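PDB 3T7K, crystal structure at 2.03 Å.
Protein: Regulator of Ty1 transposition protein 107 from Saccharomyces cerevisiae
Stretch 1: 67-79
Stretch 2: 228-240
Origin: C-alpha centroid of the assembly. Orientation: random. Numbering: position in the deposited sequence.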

# COMPACT_ATOMS: atom_id res chain seq x y z
N LYS C 67 -5.02 -27.58 0.61
CA LYS C 67 -5.46 -27.64 -0.80
C LYS C 67 -6.36 -26.46 -1.12
O LYS C 67 -6.77 -25.73 -0.23
CB LYS C 67 -6.22 -28.95 -1.08
CG LYS C 67 -7.45 -29.14 -0.20
CD LYS C 67 -8.20 -30.44 -0.51
CE LYS C 67 -8.90 -30.38 -1.86
NZ LYS C 67 -9.92 -31.47 -2.00
N ILE C 68 -6.67 -26.29 -2.40
CA ILE C 68 -7.66 -25.29 -2.78
C ILE C 68 -8.95 -25.52 -2.00
O ILE C 68 -9.55 -26.59 -2.07
CB ILE C 68 -7.93 -25.28 -4.30
CG1 ILE C 68 -6.66 -24.89 -5.05
CG2 ILE C 68 -9.05 -24.32 -4.64
CD1 ILE C 68 -6.85 -24.79 -6.54
N LEU C 69 -9.36 -24.51 -1.24
CA LEU C 69 -10.55 -24.61 -0.39
C LEU C 69 -11.55 -23.49 -0.63
O LEU C 69 -11.18 -22.38 -1.06
CB LEU C 69 -10.16 -24.63 1.08
CG LEU C 69 -9.38 -25.83 1.59
CD1 LEU C 69 -8.97 -25.60 3.03
CD2 LEU C 69 -10.19 -27.11 1.45
N ARG C 70 -12.81 -23.76 -0.34
CA ARG C 70 -13.86 -22.79 -0.53
C ARG C 70 -14.15 -22.01 0.75
O ARG C 70 -15.25 -21.50 0.93
CB ARG C 70 -15.14 -23.48 -1.02
CG ARG C 70 -14.97 -24.18 -2.36
CD ARG C 70 -16.19 -25.00 -2.73
NE ARG C 70 -16.48 -24.89 -4.15
CZ ARG C 70 -17.54 -24.26 -4.64
NH1 ARG C 70 -18.41 -23.69 -3.82
NH2 ARG C 70 -17.72 -24.21 -5.95
N THR C 71 -13.17 -21.93 1.65
CA THR C 71 -13.37 -21.14 2.86
C THR C 71 -13.36 -19.68 2.50
O THR C 71 -12.78 -19.30 1.50
CB THR C 71 -12.24 -21.36 3.88
OG1 THR C 71 -10.97 -21.25 3.20
CG2 THR C 71 -12.37 -22.71 4.55
N GLU C 72 -13.97 -18.86 3.34
CA GLU C 72 -13.85 -17.41 3.20
C GLU C 72 -12.39 -16.97 3.08
O GLU C 72 -12.04 -16.13 2.25
CB GLU C 72 -14.50 -16.72 4.40
CG GLU C 72 -14.36 -15.21 4.39
CD GLU C 72 -15.01 -14.56 5.60
OE1 GLU C 72 -15.38 -15.31 6.53
OE2 GLU C 72 -15.15 -13.32 5.63
N LYS C 73 -11.53 -17.56 3.91
CA LYS C 73 -10.12 -17.17 3.93
C LYS C 73 -9.41 -17.48 2.62
O LYS C 73 -8.71 -16.62 2.08
CB LYS C 73 -9.39 -17.84 5.09
CG LYS C 73 -9.42 -17.03 6.36
CD LYS C 73 -8.74 -17.81 7.48
CE LYS C 73 -8.51 -16.94 8.69
NZ LYS C 73 -8.18 -17.78 9.87
N PHE C 74 -9.59 -18.70 2.12
CA PHE C 74 -9.01 -19.04 0.84
C PHE C 74 -9.50 -18.12 -0.27
O PHE C 74 -8.69 -17.62 -1.05
CB PHE C 74 -9.26 -20.50 0.46
CG PHE C 74 -8.26 -21.02 -0.52
CD1 PHE C 74 -7.08 -21.60 -0.09
CD2 PHE C 74 -8.46 -20.84 -1.88
CE1 PHE C 74 -6.13 -22.05 -0.99
CE2 PHE C 74 -7.51 -21.29 -2.80
CZ PHE C 74 -6.34 -21.90 -2.34
N LEU C 75 -10.81 -17.90 -0.36
CA LEU C 75 -11.34 -17.09 -1.46
C LEU C 75 -10.82 -15.67 -1.36
O LEU C 75 -10.52 -15.02 -2.38
CB LEU C 75 -12.87 -17.09 -1.43
CG LEU C 75 -13.49 -18.46 -1.70
CD1 LEU C 75 -15.00 -18.43 -1.43
CD2 LEU C 75 -13.21 -18.90 -3.11
N LYS C 76 -10.72 -15.17 -0.13
CA LYS C 76 -10.23 -13.81 0.08
C LYS C 76 -8.74 -13.70 -0.21
O LYS C 76 -8.26 -12.66 -0.66
CB LYS C 76 -10.50 -13.32 1.49
CG LYS C 76 -11.87 -12.66 1.68
CD LYS C 76 -12.09 -12.35 3.17
CE LYS C 76 -13.39 -11.61 3.41
NZ LYS C 76 -13.57 -11.33 4.87
N SER C 77 -8.00 -14.77 0.06
CA SER C 77 -6.56 -14.72 -0.18
C SER C 77 -6.32 -14.40 -1.65
O SER C 77 -5.28 -13.85 -2.02
CB SER C 77 -5.89 -16.04 0.19
OG SER C 77 -6.02 -16.98 -0.85
N LEU C 78 -7.30 -14.72 -2.50
CA LEU C 78 -7.15 -14.44 -3.93
C LEU C 78 -7.37 -12.97 -4.28
O LEU C 78 -7.26 -12.58 -5.45
CB LEU C 78 -8.04 -15.37 -4.78
CG LEU C 78 -7.44 -16.77 -4.82
CD1 LEU C 78 -8.46 -17.82 -5.23
CD2 LEU C 78 -6.22 -16.80 -5.76
N SER C 79 -7.65 -12.15 -3.27
CA SER C 79 -7.62 -10.70 -3.47
C SER C 79 -6.53 -10.03 -2.64
O SER C 79 -6.64 -8.85 -2.32
CB SER C 79 -8.96 -10.06 -3.12
OG SER C 79 -9.24 -10.31 -1.76
N GLU C 228 -25.77 -18.65 -9.99
CA GLU C 228 -25.63 -19.29 -8.69
C GLU C 228 -24.33 -18.81 -8.02
O GLU C 228 -23.43 -18.27 -8.67
CB GLU C 228 -25.59 -20.81 -8.85
CG GLU C 228 -26.79 -21.38 -9.62
CD GLU C 228 -26.80 -22.90 -9.70
OE1 GLU C 228 -26.37 -23.45 -10.73
OE2 GLU C 228 -27.26 -23.54 -8.72
N TRP C 229 -24.23 -19.02 -6.71
CA TRP C 229 -23.03 -18.66 -5.96
C TRP C 229 -21.81 -19.30 -6.61
O TRP C 229 -20.77 -18.67 -6.77
CB TRP C 229 -23.17 -19.10 -4.49
CG TRP C 229 -21.89 -19.05 -3.69
CD1 TRP C 229 -21.28 -20.09 -3.05
CD2 TRP C 229 -21.06 -17.90 -3.44
NE1 TRP C 229 -20.13 -19.67 -2.43
CE2 TRP C 229 -19.97 -18.33 -2.65
CE3 TRP C 229 -21.13 -16.55 -3.82
CZ2 TRP C 229 -18.96 -17.46 -2.22
CZ3 TRP C 229 -20.12 -15.69 -3.40
CH2 TRP C 229 -19.05 -16.15 -2.61
N ASN C 230 -21.95 -20.56 -7.01
CA ASN C 230 -20.84 -21.29 -7.62
C ASN C 230 -20.23 -20.57 -8.81
O ASN C 230 -19.09 -20.83 -9.18
CB ASN C 230 -21.30 -22.68 -8.06
CG ASN C 230 -20.47 -23.78 -7.44
OD1 ASN C 230 -19.34 -24.03 -7.86
ND2 ASN C 230 -21.04 -24.45 -6.44
N TRP C 231 -21.00 -19.69 -9.45
CA TRP C 231 -20.52 -18.94 -10.60
C TRP C 231 -19.47 -17.94 -10.14
O TRP C 231 -18.48 -17.67 -10.84
CB TRP C 231 -21.69 -18.20 -11.28
CG TRP C 231 -21.39 -17.40 -12.52
CD1 TRP C 231 -21.44 -17.83 -13.82
CD2 TRP C 231 -21.03 -16.01 -12.58
NE1 TRP C 231 -21.13 -16.80 -14.68
CE2 TRP C 231 -20.88 -15.68 -13.94
CE3 TRP C 231 -20.82 -15.02 -11.61
CZ2 TRP C 231 -20.52 -14.40 -14.35
CZ3 TRP C 231 -20.46 -13.75 -12.03
CH2 TRP C 231 -20.32 -13.45 -13.38
N CYS C 232 -19.70 -17.38 -8.95
CA CYS C 232 -18.77 -16.42 -8.35
C CYS C 232 -17.52 -17.13 -7.85
O CYS C 232 -16.43 -16.57 -7.92
CB CYS C 232 -19.42 -15.71 -7.17
SG CYS C 232 -20.91 -14.80 -7.62
N VAL C 233 -17.70 -18.33 -7.33
CA VAL C 233 -16.59 -19.10 -6.78
C VAL C 233 -15.65 -19.53 -7.89
O VAL C 233 -14.44 -19.44 -7.73
CB VAL C 233 -17.07 -20.34 -6.01
CG1 VAL C 233 -15.90 -21.26 -5.67
CG2 VAL C 233 -17.79 -19.91 -4.75
N GLU C 234 -16.20 -19.99 -9.01
CA GLU C 234 -15.36 -20.36 -10.14
C GLU C 234 -14.63 -19.15 -10.71
O GLU C 234 -13.46 -19.26 -11.08
CB GLU C 234 -16.17 -21.04 -11.25
CG GLU C 234 -16.61 -22.45 -10.91
OE1 GLU C 234 -14.49 -23.49 -11.23
OE2 GLU C 234 -15.52 -23.82 -9.31
N SER C 235 -15.31 -18.00 -10.80
CA SER C 235 -14.66 -16.79 -11.28
C SER C 235 -13.47 -16.42 -10.37
O SER C 235 -12.43 -16.01 -10.85
CB SER C 235 -15.64 -15.62 -11.34
OG SER C 235 -16.77 -15.94 -12.12
N ILE C 236 -13.64 -16.57 -9.06
CA ILE C 236 -12.59 -16.21 -8.13
C ILE C 236 -11.40 -17.15 -8.26
O ILE C 236 -10.27 -16.70 -8.33
CB ILE C 236 -13.12 -16.16 -6.69
CG1 ILE C 236 -14.09 -14.99 -6.54
CG2 ILE C 236 -11.96 -15.99 -5.69
CD1 ILE C 236 -14.98 -15.10 -5.32
N PHE C 237 -11.67 -18.45 -8.32
CA PHE C 237 -10.60 -19.45 -8.49
C PHE C 237 -9.82 -19.25 -9.77
O PHE C 237 -8.65 -19.61 -9.84
CB PHE C 237 -11.17 -20.87 -8.49
CG PHE C 237 -11.58 -21.34 -7.15
CD1 PHE C 237 -11.11 -20.72 -6.01
CD2 PHE C 237 -12.46 -22.41 -7.02
CE1 PHE C 237 -11.49 -21.15 -4.76
CE2 PHE C 237 -12.85 -22.85 -5.78
CZ PHE C 237 -12.36 -22.22 -4.64
N HIS C 238 -10.47 -18.71 -10.79
CA HIS C 238 -9.82 -18.43 -12.06
C HIS C 238 -9.38 -16.98 -12.16
O HIS C 238 -8.78 -16.57 -13.15
CB HIS C 238 -10.78 -18.73 -13.22
CG HIS C 238 -11.07 -20.18 -13.42
ND1 HIS C 238 -12.30 -20.64 -13.84
CD2 HIS C 238 -10.29 -21.28 -13.27
CE1 HIS C 238 -12.27 -21.96 -13.93
NE2 HIS C 238 -11.06 -22.37 -13.59
N LEU C 239 -9.70 -16.18 -11.14
CA LEU C 239 -9.55 -14.73 -11.23
C LEU C 239 -9.97 -14.18 -12.59
O LEU C 239 -9.36 -13.27 -13.14
CB LEU C 239 -8.12 -14.30 -10.88
CG LEU C 239 -7.84 -14.42 -9.38
CD1 LEU C 239 -6.48 -13.84 -9.01
CD2 LEU C 239 -8.94 -13.72 -8.62
N ASN C 240 -11.04 -14.75 -13.14
CA ASN C 240 -11.59 -14.26 -14.39
C ASN C 240 -13.08 -14.58 -14.48
O ASN C 240 -13.50 -15.70 -14.17
CB ASN C 240 -10.87 -14.91 -15.56
CG ASN C 240 -11.40 -14.44 -16.91
OD1 ASN C 240 -11.36 -13.25 -17.21
ND2 ASN C 240 -11.88 -15.38 -17.72

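The contact is largely apolar, and a single hydrogen bond crosses it. R70 donates from NH2 to N230 OD1 at 2.5 Å, and the oxygen lies at the edge of the guanidinium, near its plane, where an acceptor should be. The distance is short, but the N-H...O angle of 128° is bent, so the bond is weak. The orientation of the N230 amide matters here: its other end, ND2, lies 3.4 Å from R70 NH2, but both are donors and no bond forms. E234 adds only a nearby opposite charge, its OE2 standing 4.0 Å from R70 NH2, beyond salt-bridge range; CD of E234 is not modelled, so this position deserves caution. V233 CG1 covers one face of the guanidinium, 3.5 Å from NH2, while R70 NH1 is satisfied elsewhere in the structure.

Several other polar groups are answered within their own stretch. T71, at the N-cap of helix 72-77, accepts from F74 N through OG1 at 3.1 Å and 160°, a nearly straight bond that satisfies an amide of the first turn; L75 N reaches T71 O at 3.0 Å. One turn along, K76 NZ meets E72 OE2 at 2.7 Å in a salt bridge, and both CA-to-CB bonds point away from the other stretch. The serine hydroxyls turn back to the main chain: S77 OG donates to F74 O and S79 OG to K76 O, each at 2.8 Å, and S235 OG donates to W231 O at 2.7 Å. K76 O also accepts from S79 N at 2.7 Å. In stretch 2, L239 leaves helical geometry with positive phi (41°), and a Schellman motif closes the last turn: L239 N donates to I236 O at 2.9 Å and N240 N to S235 O at 3.0 Å.

With these groups paired locally, packing makes up the rest of the contact. The helix axes approach to 10.2 Å at 50°, and L75 is a knob among W229, V233, I236 and F237. Its tightest approach is CD2 to F237 CE1, 3.3 Å, close for two carbons; CD2 also lies 4.1 Å from I236 CG2, and CD1 lies 4.2 Å from W229 CZ2. The F237 ring receives I68 over one face, with CG2 4.1 Å from the ring centroid and 17° off the normal, a CH-pi contact. At its edge stand R70 CG, 4.0 Å from F237 CZ, and L78 CD1, 4.0 Å from F237 CD1. L78 CD1 also packs 4.0 Å from I236 CG2.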